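Local coordinates for serpin (Taeniopygia guttata, PDB 5HGC), which binds cortisol and may inhibit serine proteases, at residues 7-11 and 76-81; 84-88 and 361-366; 131-135 and 161-166. One frame throughout, in Å; residues are numbered along the deposited sequence. Where two conformers were deposited one is given.

Contact 1 of 3, residues 7-11 and 76-81; sequences AALKL and EIHEGF. Unlike the reference sequence in segment 7-11: A8 (reference Cys).
One face of the F81 ring is covered by the L11 CD1 methyl in a CH-pi contact, the methyl sitting 3.7 Å from the ring centroid and only 6° off the normal. S43, T44 and A47 of helix 39-52 and Y123 of helix 113-123 also touch the F81 side chain. A second flat group, the E76 carboxylate, meets K10: OE1 accepts from K10 NZ at 2.7 Å with the lone pair turned away from OE2, a salt bridge between two extended side chains that slant across each other. E76 OE2 is taken up separately by Q73 N, so both oxygens are engaged. The L11 chain has CG beside the backbone N and opposite the carbonyl carbon (chi1 -54°), which brings CD1 against G80 C and F81 N (3.4 Å from each) as well as over the ring. In the serpin fold this is where the short N-terminal turn leading into helix 12-29 docks on helix 74-89, and the approach is made close by small residues. A8, an alanine where the reference has cysteine, and G80 bring their CA atoms to 4.1 Å. L11 CG packs against G80 CA, where the helix has no side chain. Two CA-H...O contacts take advantage of this closeness, G80 CA to A7 O at 3.5 Å and A8 CA to G80 O at 3.6 Å. A water then ties the backbones together, donating to A7 O at 3.0 Å and to E76 O at 2.6 Å. The A7 methyl rests against the carbonyl of E79. From the same helix H78 points away from 7-11 and touches the bound diamino sugar, its ND1 and NE2 hydrogen-bonded to Y123 OH and E74 OE2.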
# COMPACT_ATOMS: atom_id res chain seq x y z
N ALA A 7 13.38 -2.30 -15.52
CA ALA A 7 12.02 -2.71 -15.93
C ALA A 7 10.95 -2.08 -15.03
O ALA A 7 9.97 -1.49 -15.54
CB ALA A 7 11.87 -4.22 -15.98
N ALA A 8 11.18 -2.14 -13.71
CA ALA A 8 10.32 -1.53 -12.70
C ALA A 8 10.10 -0.04 -12.93
O ALA A 8 8.97 0.47 -12.83
CB ALA A 8 10.84 -1.83 -11.29
N LEU A 9 11.17 0.67 -13.30
CA LEU A 9 11.03 2.13 -13.43
C LEU A 9 10.11 2.55 -14.54
O LEU A 9 9.56 3.66 -14.47
CB LEU A 9 12.36 2.86 -13.52
CG LEU A 9 13.26 2.71 -12.30
CD1 LEU A 9 14.69 3.02 -12.70
CD2 LEU A 9 12.78 3.58 -11.16
N LYS A 10 9.90 1.67 -15.53
CA LYS A 10 9.05 2.02 -16.68
C LYS A 10 7.64 2.15 -16.20
O LYS A 10 6.82 2.81 -16.88
CB LYS A 10 9.11 1.01 -17.83
CG LYS A 10 10.46 0.87 -18.50
CD LYS A 10 10.30 0.37 -19.93
CE LYS A 10 11.59 -0.30 -20.38
NZ LYS A 10 11.32 -1.27 -21.48
N LEU A 11 7.37 1.57 -15.02
CA LEU A 11 6.04 1.53 -14.44
C LEU A 11 5.66 2.71 -13.52
O LEU A 11 4.48 2.84 -13.10
CB LEU A 11 5.83 0.20 -13.69
CG LEU A 11 6.06 -1.16 -14.39
CD1 LEU A 11 5.58 -2.26 -13.47
CD2 LEU A 11 5.43 -1.28 -15.77
N GLU A 76 6.17 -5.70 -21.12
CA GLU A 76 6.91 -4.77 -20.25
C GLU A 76 6.28 -4.58 -18.87
O GLU A 76 7.00 -4.49 -17.90
CB GLU A 76 7.13 -3.43 -20.93
CG GLU A 76 8.07 -3.49 -22.15
CD GLU A 76 8.03 -2.19 -22.97
OE1 GLU A 76 9.06 -1.47 -22.97
OE2 GLU A 76 6.97 -1.87 -23.59
N ILE A 77 4.96 -4.52 -18.80
CA ILE A 77 4.19 -4.48 -17.55
C ILE A 77 4.58 -5.66 -16.70
O ILE A 77 5.08 -5.45 -15.59
CB ILE A 77 2.70 -4.48 -17.86
CG1 ILE A 77 2.34 -3.23 -18.66
CG2 ILE A 77 1.89 -4.55 -16.60
CD1 ILE A 77 0.91 -3.20 -19.16
N HIS A 78 4.45 -6.90 -17.22
CA HIS A 78 4.79 -8.09 -16.42
C HIS A 78 6.27 -8.11 -16.05
O HIS A 78 6.65 -8.50 -14.92
CB HIS A 78 4.35 -9.39 -17.09
CG HIS A 78 2.88 -9.47 -17.37
ND1 HIS A 78 1.93 -9.41 -16.38
CD2 HIS A 78 2.20 -9.62 -18.53
CE1 HIS A 78 0.72 -9.48 -16.92
NE2 HIS A 78 0.85 -9.61 -18.22
N GLU A 79 7.12 -7.66 -16.96
CA GLU A 79 8.57 -7.59 -16.68
C GLU A 79 8.81 -6.61 -15.56
O GLU A 79 9.59 -6.90 -14.62
CB GLU A 79 9.32 -7.10 -17.90
CG GLU A 79 10.10 -8.19 -18.58
CD GLU A 79 10.20 -7.95 -20.08
OE1 GLU A 79 10.28 -6.77 -20.53
OE2 GLU A 79 10.20 -8.97 -20.81
N GLY A 80 8.11 -5.46 -15.68
CA GLY A 80 8.12 -4.37 -14.73
C GLY A 80 7.76 -4.85 -13.35
O GLY A 80 8.54 -4.62 -12.38
N PHE A 81 6.60 -5.53 -13.25
CA PHE A 81 6.13 -5.96 -11.95
C PHE A 81 6.99 -7.09 -11.43
O PHE A 81 7.21 -7.16 -10.23
CB PHE A 81 4.68 -6.39 -11.99
CG PHE A 81 3.73 -5.27 -11.99
CD1 PHE A 81 3.57 -4.46 -10.83
CD2 PHE A 81 2.94 -5.00 -13.14
CE1 PHE A 81 2.67 -3.37 -10.85
CE2 PHE A 81 2.03 -3.93 -13.14
CZ PHE A 81 1.89 -3.13 -12.00
O HOH W 1 8.98 -2.77 -18.09

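Contact 2 of 3, residues 84-88 and 361-366; sequences LIHML and DRDTNS. With HCY ((11alpha,14beta)-11,17,21-trihydroxypregn-4-ene-3,20-dione), chain B.
This is a buried van der Waals contact between helix 74-89 and the tight turn joining strands 355-361 and 366-373, with no hydrogen bond passing between the two. Leucine methyls of the helix press on the hydroxyls and carboxylate of the turn. L84 CD1 lies 3.6 Å from T364 OG1 and equally close to S366 OG, the L84 and T364 side chains crossing at about a right angle. L88 CD2 reaches D361 OD2 at 3.6 Å, while M87 SD slides past T364 CG2 at 4.1 Å. The polar atoms under these methyls are paired within the turn: S366 OG donates to T364 OG1 (2.9 Å), which in turn donates to D361 OD2 (2.7 Å), 32° out of the carboxylate plane. T364 can do this because OG1 lies between its backbone N and carbonyl carbon (chi1 53°). A valine here would probably break the relay, leaving S366 OG without its acceptor and D361 OD2 without its hydroxyl donor. D361 OD1 is bound by S232 OG. On the far side, N365 OD1 accepts from the steroid's O3 at 2.7 Å, R226 and S261 binding the same ligand. N365 and S366 pair together opposite D361 as a G1 beta bulge, N365 with positive phi, at the end of the hairpin beside the steroid pocket.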
# COMPACT_ATOMS: atom_id res chain seq x y z
N LEU A 84 9.88 -5.22 -9.98
CA LEU A 84 9.43 -4.58 -8.78
C LEU A 84 9.30 -5.53 -7.59
O LEU A 84 9.87 -5.24 -6.54
CB LEU A 84 8.12 -3.85 -9.08
CG LEU A 84 7.41 -3.01 -8.04
CD1 LEU A 84 8.36 -1.93 -7.47
CD2 LEU A 84 6.26 -2.40 -8.83
N ILE A 85 8.58 -6.66 -7.73
CA ILE A 85 8.42 -7.57 -6.58
C ILE A 85 9.76 -8.13 -6.16
O ILE A 85 10.05 -8.27 -4.97
CB ILE A 85 7.50 -8.79 -6.85
CG1 ILE A 85 6.20 -8.36 -7.44
CG2 ILE A 85 7.14 -9.57 -5.56
CD1 ILE A 85 5.59 -9.53 -8.18
N HIS A 86 10.57 -8.47 -7.15
CA HIS A 86 11.88 -9.01 -6.85
C HIS A 86 12.68 -8.02 -5.96
O HIS A 86 13.26 -8.40 -4.94
CB HIS A 86 12.62 -9.38 -8.15
CG HIS A 86 13.98 -9.95 -7.92
ND1 HIS A 86 15.11 -9.17 -7.76
CD2 HIS A 86 14.40 -11.24 -7.80
CE1 HIS A 86 16.16 -9.94 -7.55
NE2 HIS A 86 15.75 -11.20 -7.57
N MET A 87 12.64 -6.74 -6.31
CA MET A 87 13.38 -5.75 -5.54
C MET A 87 12.83 -5.46 -4.18
O MET A 87 13.62 -5.36 -3.25
CB MET A 87 13.55 -4.49 -6.32
CG MET A 87 14.51 -4.83 -7.44
SD MET A 87 15.08 -3.40 -8.33
CE MET A 87 16.22 -2.83 -7.04
N LEU A 88 11.50 -5.38 -4.08
CA LEU A 88 10.81 -5.16 -2.82
C LEU A 88 10.91 -6.34 -1.86
O LEU A 88 11.01 -6.14 -0.62
CB LEU A 88 9.34 -4.80 -3.06
CG LEU A 88 9.14 -3.53 -3.87
CD1 LEU A 88 7.65 -3.37 -4.13
CD2 LEU A 88 9.77 -2.33 -3.15
N ASP A 361 9.35 3.40 -1.96
CA ASP A 361 10.71 2.92 -2.19
C ASP A 361 11.51 3.86 -3.12
O ASP A 361 11.07 4.09 -4.25
CB ASP A 361 10.70 1.47 -2.71
CG ASP A 361 12.10 0.94 -3.01
OD1 ASP A 361 13.08 1.34 -2.30
OD2 ASP A 361 12.23 0.12 -3.98
N ARG A 362 12.67 4.36 -2.65
CA ARG A 362 13.56 5.23 -3.44
C ARG A 362 14.31 4.52 -4.58
O ARG A 362 14.60 5.18 -5.58
CB ARG A 362 14.56 6.02 -2.60
CG ARG A 362 13.97 7.07 -1.68
CD ARG A 362 15.05 7.50 -0.69
NE ARG A 362 15.11 6.56 0.44
CZ ARG A 362 16.03 6.58 1.41
NH1 ARG A 362 17.00 7.50 1.35
NH2 ARG A 362 15.98 5.66 2.41
N ASP A 363 14.59 3.22 -4.45
CA ASP A 363 15.16 2.38 -5.55
C ASP A 363 14.24 2.08 -6.72
O ASP A 363 14.71 1.95 -7.84
CB ASP A 363 15.68 1.07 -5.03
CG ASP A 363 16.91 1.24 -4.18
OD1 ASP A 363 17.62 2.30 -4.24
OD2 ASP A 363 17.16 0.31 -3.41
N THR A 364 12.94 1.99 -6.49
CA THR A 364 12.01 1.73 -7.61
C THR A 364 11.00 2.83 -7.83
O THR A 364 10.13 2.72 -8.70
CB THR A 364 11.22 0.46 -7.34
OG1 THR A 364 10.59 0.57 -6.04
CG2 THR A 364 12.11 -0.76 -7.38
N ASN A 365 11.09 3.88 -7.01
CA ASN A 365 10.11 4.95 -7.04
C ASN A 365 8.67 4.46 -7.05
O ASN A 365 7.89 4.87 -7.92
CB ASN A 365 10.34 5.87 -8.23
CG ASN A 365 11.59 6.74 -8.05
OD1 ASN A 365 12.04 7.01 -6.93
ND2 ASN A 365 12.18 7.14 -9.17
N SER A 366 8.33 3.58 -6.12
CA SER A 366 6.96 3.08 -6.03
C SER A 366 6.38 3.41 -4.68
O SER A 366 7.09 3.43 -3.66
CB SER A 366 6.87 1.56 -6.27
OG SER A 366 7.74 0.91 -5.38
C1 HCY B . 7.70 11.45 -9.54
C2 HCY B . 6.78 11.50 -10.75
C3 HCY B . 6.14 10.16 -11.04
C4 HCY B . 6.16 9.08 -10.02
C5 HCY B . 6.44 9.38 -8.74
C6 HCY B . 6.01 8.41 -7.66
C7 HCY B . 7.18 8.17 -6.68
C8 HCY B . 7.97 9.41 -6.25
C9 HCY B . 8.38 10.23 -7.49
C10 HCY B . 7.16 10.66 -8.35
C12 HCY B . 10.60 10.97 -6.27
C11 HCY B . 9.44 11.35 -7.21
C13 HCY B . 10.10 10.18 -5.02
C14 HCY B . 9.23 9.01 -5.51
C15 HCY B . 9.19 8.05 -4.35
C16 HCY B . 10.55 8.18 -3.66
C17 HCY B . 11.23 9.43 -4.26
C18 HCY B . 9.33 11.07 -4.00
C19 HCY B . 6.11 11.51 -7.61
C20 HCY B . 11.97 10.25 -3.22
C21 HCY B . 13.25 10.99 -3.60
O1 HCY B . 5.55 10.00 -12.09
O2 HCY B . 8.68 12.40 -6.60
O3 HCY B . 12.27 9.02 -5.17
O4 HCY B . 11.57 10.33 -2.08
O5 HCY B . 13.14 12.21 -2.87

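Contact 3 of 3, residues 131-135 and 161-166; sequences DFNKP and MDPQTV
Helix 135-149 lies across the large beta-sheet of serpins, and here the loop before it meets the end of the loop that runs from it to strand 167-176, each folded as a type I turn (D131 to K134 and D162 to T165). F132 fills the junction. T165 CB stands over the centre of its ring, 3.6 Å from the centroid and 10° off the normal, and T165 CG2 leans toward CZ at 3.6 Å. M161 CE and V166 O approach the ring obliquely, and F104 and T106 of strand 100-106 also touch F132. T165 is held in this pose by its OG1, which lies beside the backbone N (chi1 -61°) and donates to a lone pair of D162 O, the same oxygen that accepts T165 N. D162 OD1 takes Q164 N at 2.7 Å in an Asx turn. Between the backbones, P163 CA points a CA-H...O contact at F132 O, 3.3 Å away, and P135 CG meets P163 CB at 4.2 Å. With no conventional hydrogen bond from loop to loop, the join rests on CH-pi and apolar packing, while the hydrogen bonds made by D162 serve to stiffen its own turn.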
# COMPACT_ATOMS: atom_id res chain seq x y z
N ASP A 131 -12.18 -25.85 -0.99
CA ASP A 131 -13.55 -26.30 -0.84
C ASP A 131 -14.36 -25.25 -0.07
O ASP A 131 -14.41 -25.28 1.17
CB ASP A 131 -13.58 -27.64 -0.09
CG ASP A 131 -14.95 -28.34 -0.17
OD1 ASP A 131 -15.94 -27.83 -0.78
OD2 ASP A 131 -15.01 -29.45 0.41
N PHE A 132 -14.95 -24.31 -0.82
CA PHE A 132 -15.77 -23.25 -0.24
C PHE A 132 -17.15 -23.73 0.36
O PHE A 132 -17.82 -22.95 1.06
CB PHE A 132 -16.00 -22.16 -1.27
CG PHE A 132 -14.77 -21.38 -1.62
CD1 PHE A 132 -14.21 -20.45 -0.72
CD2 PHE A 132 -14.18 -21.51 -2.89
CE1 PHE A 132 -13.09 -19.68 -1.07
CE2 PHE A 132 -13.03 -20.76 -3.24
CZ PHE A 132 -12.50 -19.86 -2.33
N ASN A 133 -17.55 -24.98 0.09
CA ASN A 133 -18.69 -25.60 0.73
C ASN A 133 -18.34 -26.19 2.08
O ASN A 133 -19.04 -27.08 2.60
CB ASN A 133 -19.28 -26.69 -0.15
CG ASN A 133 -20.30 -26.16 -1.12
OD1 ASN A 133 -20.04 -26.14 -2.32
ND2 ASN A 133 -21.46 -25.71 -0.61
N LYS A 134 -17.23 -25.74 2.64
CA LYS A 134 -16.91 -26.01 4.02
C LYS A 134 -16.42 -24.66 4.50
O LYS A 134 -15.22 -24.53 4.79
CB LYS A 134 -15.79 -27.05 4.10
CG LYS A 134 -16.12 -28.42 3.52
CD LYS A 134 -15.14 -29.52 3.90
CE LYS A 134 -15.59 -30.83 3.27
NZ LYS A 134 -15.22 -32.08 3.99
N PRO A 135 -17.33 -23.62 4.56
CA PRO A 135 -16.95 -22.25 4.92
C PRO A 135 -16.10 -22.16 6.18
O PRO A 135 -15.05 -21.52 6.15
CB PRO A 135 -18.30 -21.56 5.12
CG PRO A 135 -19.16 -22.22 4.10
CD PRO A 135 -18.78 -23.67 4.25
N MET A 161 -17.50 -16.50 4.48
CA MET A 161 -17.25 -16.53 3.03
C MET A 161 -18.38 -17.21 2.29
O MET A 161 -18.75 -18.34 2.63
CB MET A 161 -15.92 -17.21 2.73
CG MET A 161 -14.72 -16.27 2.73
SD MET A 161 -14.79 -14.91 1.54
CE MET A 161 -14.52 -15.78 0.00
N ASP A 162 -18.92 -16.55 1.26
CA ASP A 162 -20.02 -17.15 0.46
C ASP A 162 -19.67 -18.60 -0.04
O ASP A 162 -18.65 -18.80 -0.70
CB ASP A 162 -20.43 -16.25 -0.70
CG ASP A 162 -21.71 -16.74 -1.40
OD1 ASP A 162 -21.90 -17.96 -1.58
OD2 ASP A 162 -22.54 -15.90 -1.79
N PRO A 163 -20.52 -19.61 0.29
CA PRO A 163 -20.22 -20.99 -0.16
C PRO A 163 -20.23 -21.19 -1.68
O PRO A 163 -19.73 -22.18 -2.18
CB PRO A 163 -21.31 -21.85 0.51
CG PRO A 163 -22.34 -20.90 0.97
CD PRO A 163 -21.65 -19.59 1.24
N GLN A 164 -20.75 -20.22 -2.40
CA GLN A 164 -20.63 -20.19 -3.84
C GLN A 164 -19.39 -19.43 -4.46
O GLN A 164 -19.41 -19.04 -5.67
CB GLN A 164 -21.92 -19.61 -4.38
CG GLN A 164 -22.86 -20.70 -4.88
CD GLN A 164 -23.89 -20.14 -5.82
OE1 GLN A 164 -24.60 -19.18 -5.47
NE2 GLN A 164 -23.98 -20.73 -7.03
N THR A 165 -18.36 -19.20 -3.64
CA THR A 165 -17.18 -18.45 -4.07
C THR A 165 -16.51 -19.24 -5.15
O THR A 165 -16.28 -20.43 -5.02
CB THR A 165 -16.20 -18.21 -2.90
OG1 THR A 165 -16.86 -17.45 -1.89
CG2 THR A 165 -14.99 -17.43 -3.34
N VAL A 166 -16.24 -18.58 -6.24
CA VAL A 166 -15.51 -19.22 -7.31
C VAL A 166 -14.00 -19.04 -7.02
O VAL A 166 -13.26 -20.02 -6.90
CB VAL A 166 -16.00 -18.67 -8.65
CG1 VAL A 166 -15.13 -19.12 -9.80
CG2 VAL A 166 -17.43 -19.14 -8.92

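Contacts 1 and 2 share helix 74-89 and adjoin, their centres 11 Å apart: L9 CD2 packs on T364 O, and A8 CB on L84 N, so the N-terminal turn, the helix and the 361-366 turn pack together. Contact 2 is the buried one, methyls against hydroxyl and carboxylate oxygens, with no hydrogen bond across. Contact 1 is only partly buried and runs from packing over F81 to a salt bridge with an exposed lysine and a bridging water. Contact 3, its centre 35 and 36 Å from those of contacts 1 and 2, joins the loop before helix 135-149 to the loop before strand 167-176 near the surface; like contact 1 it uses a ring face, but without a charge pair.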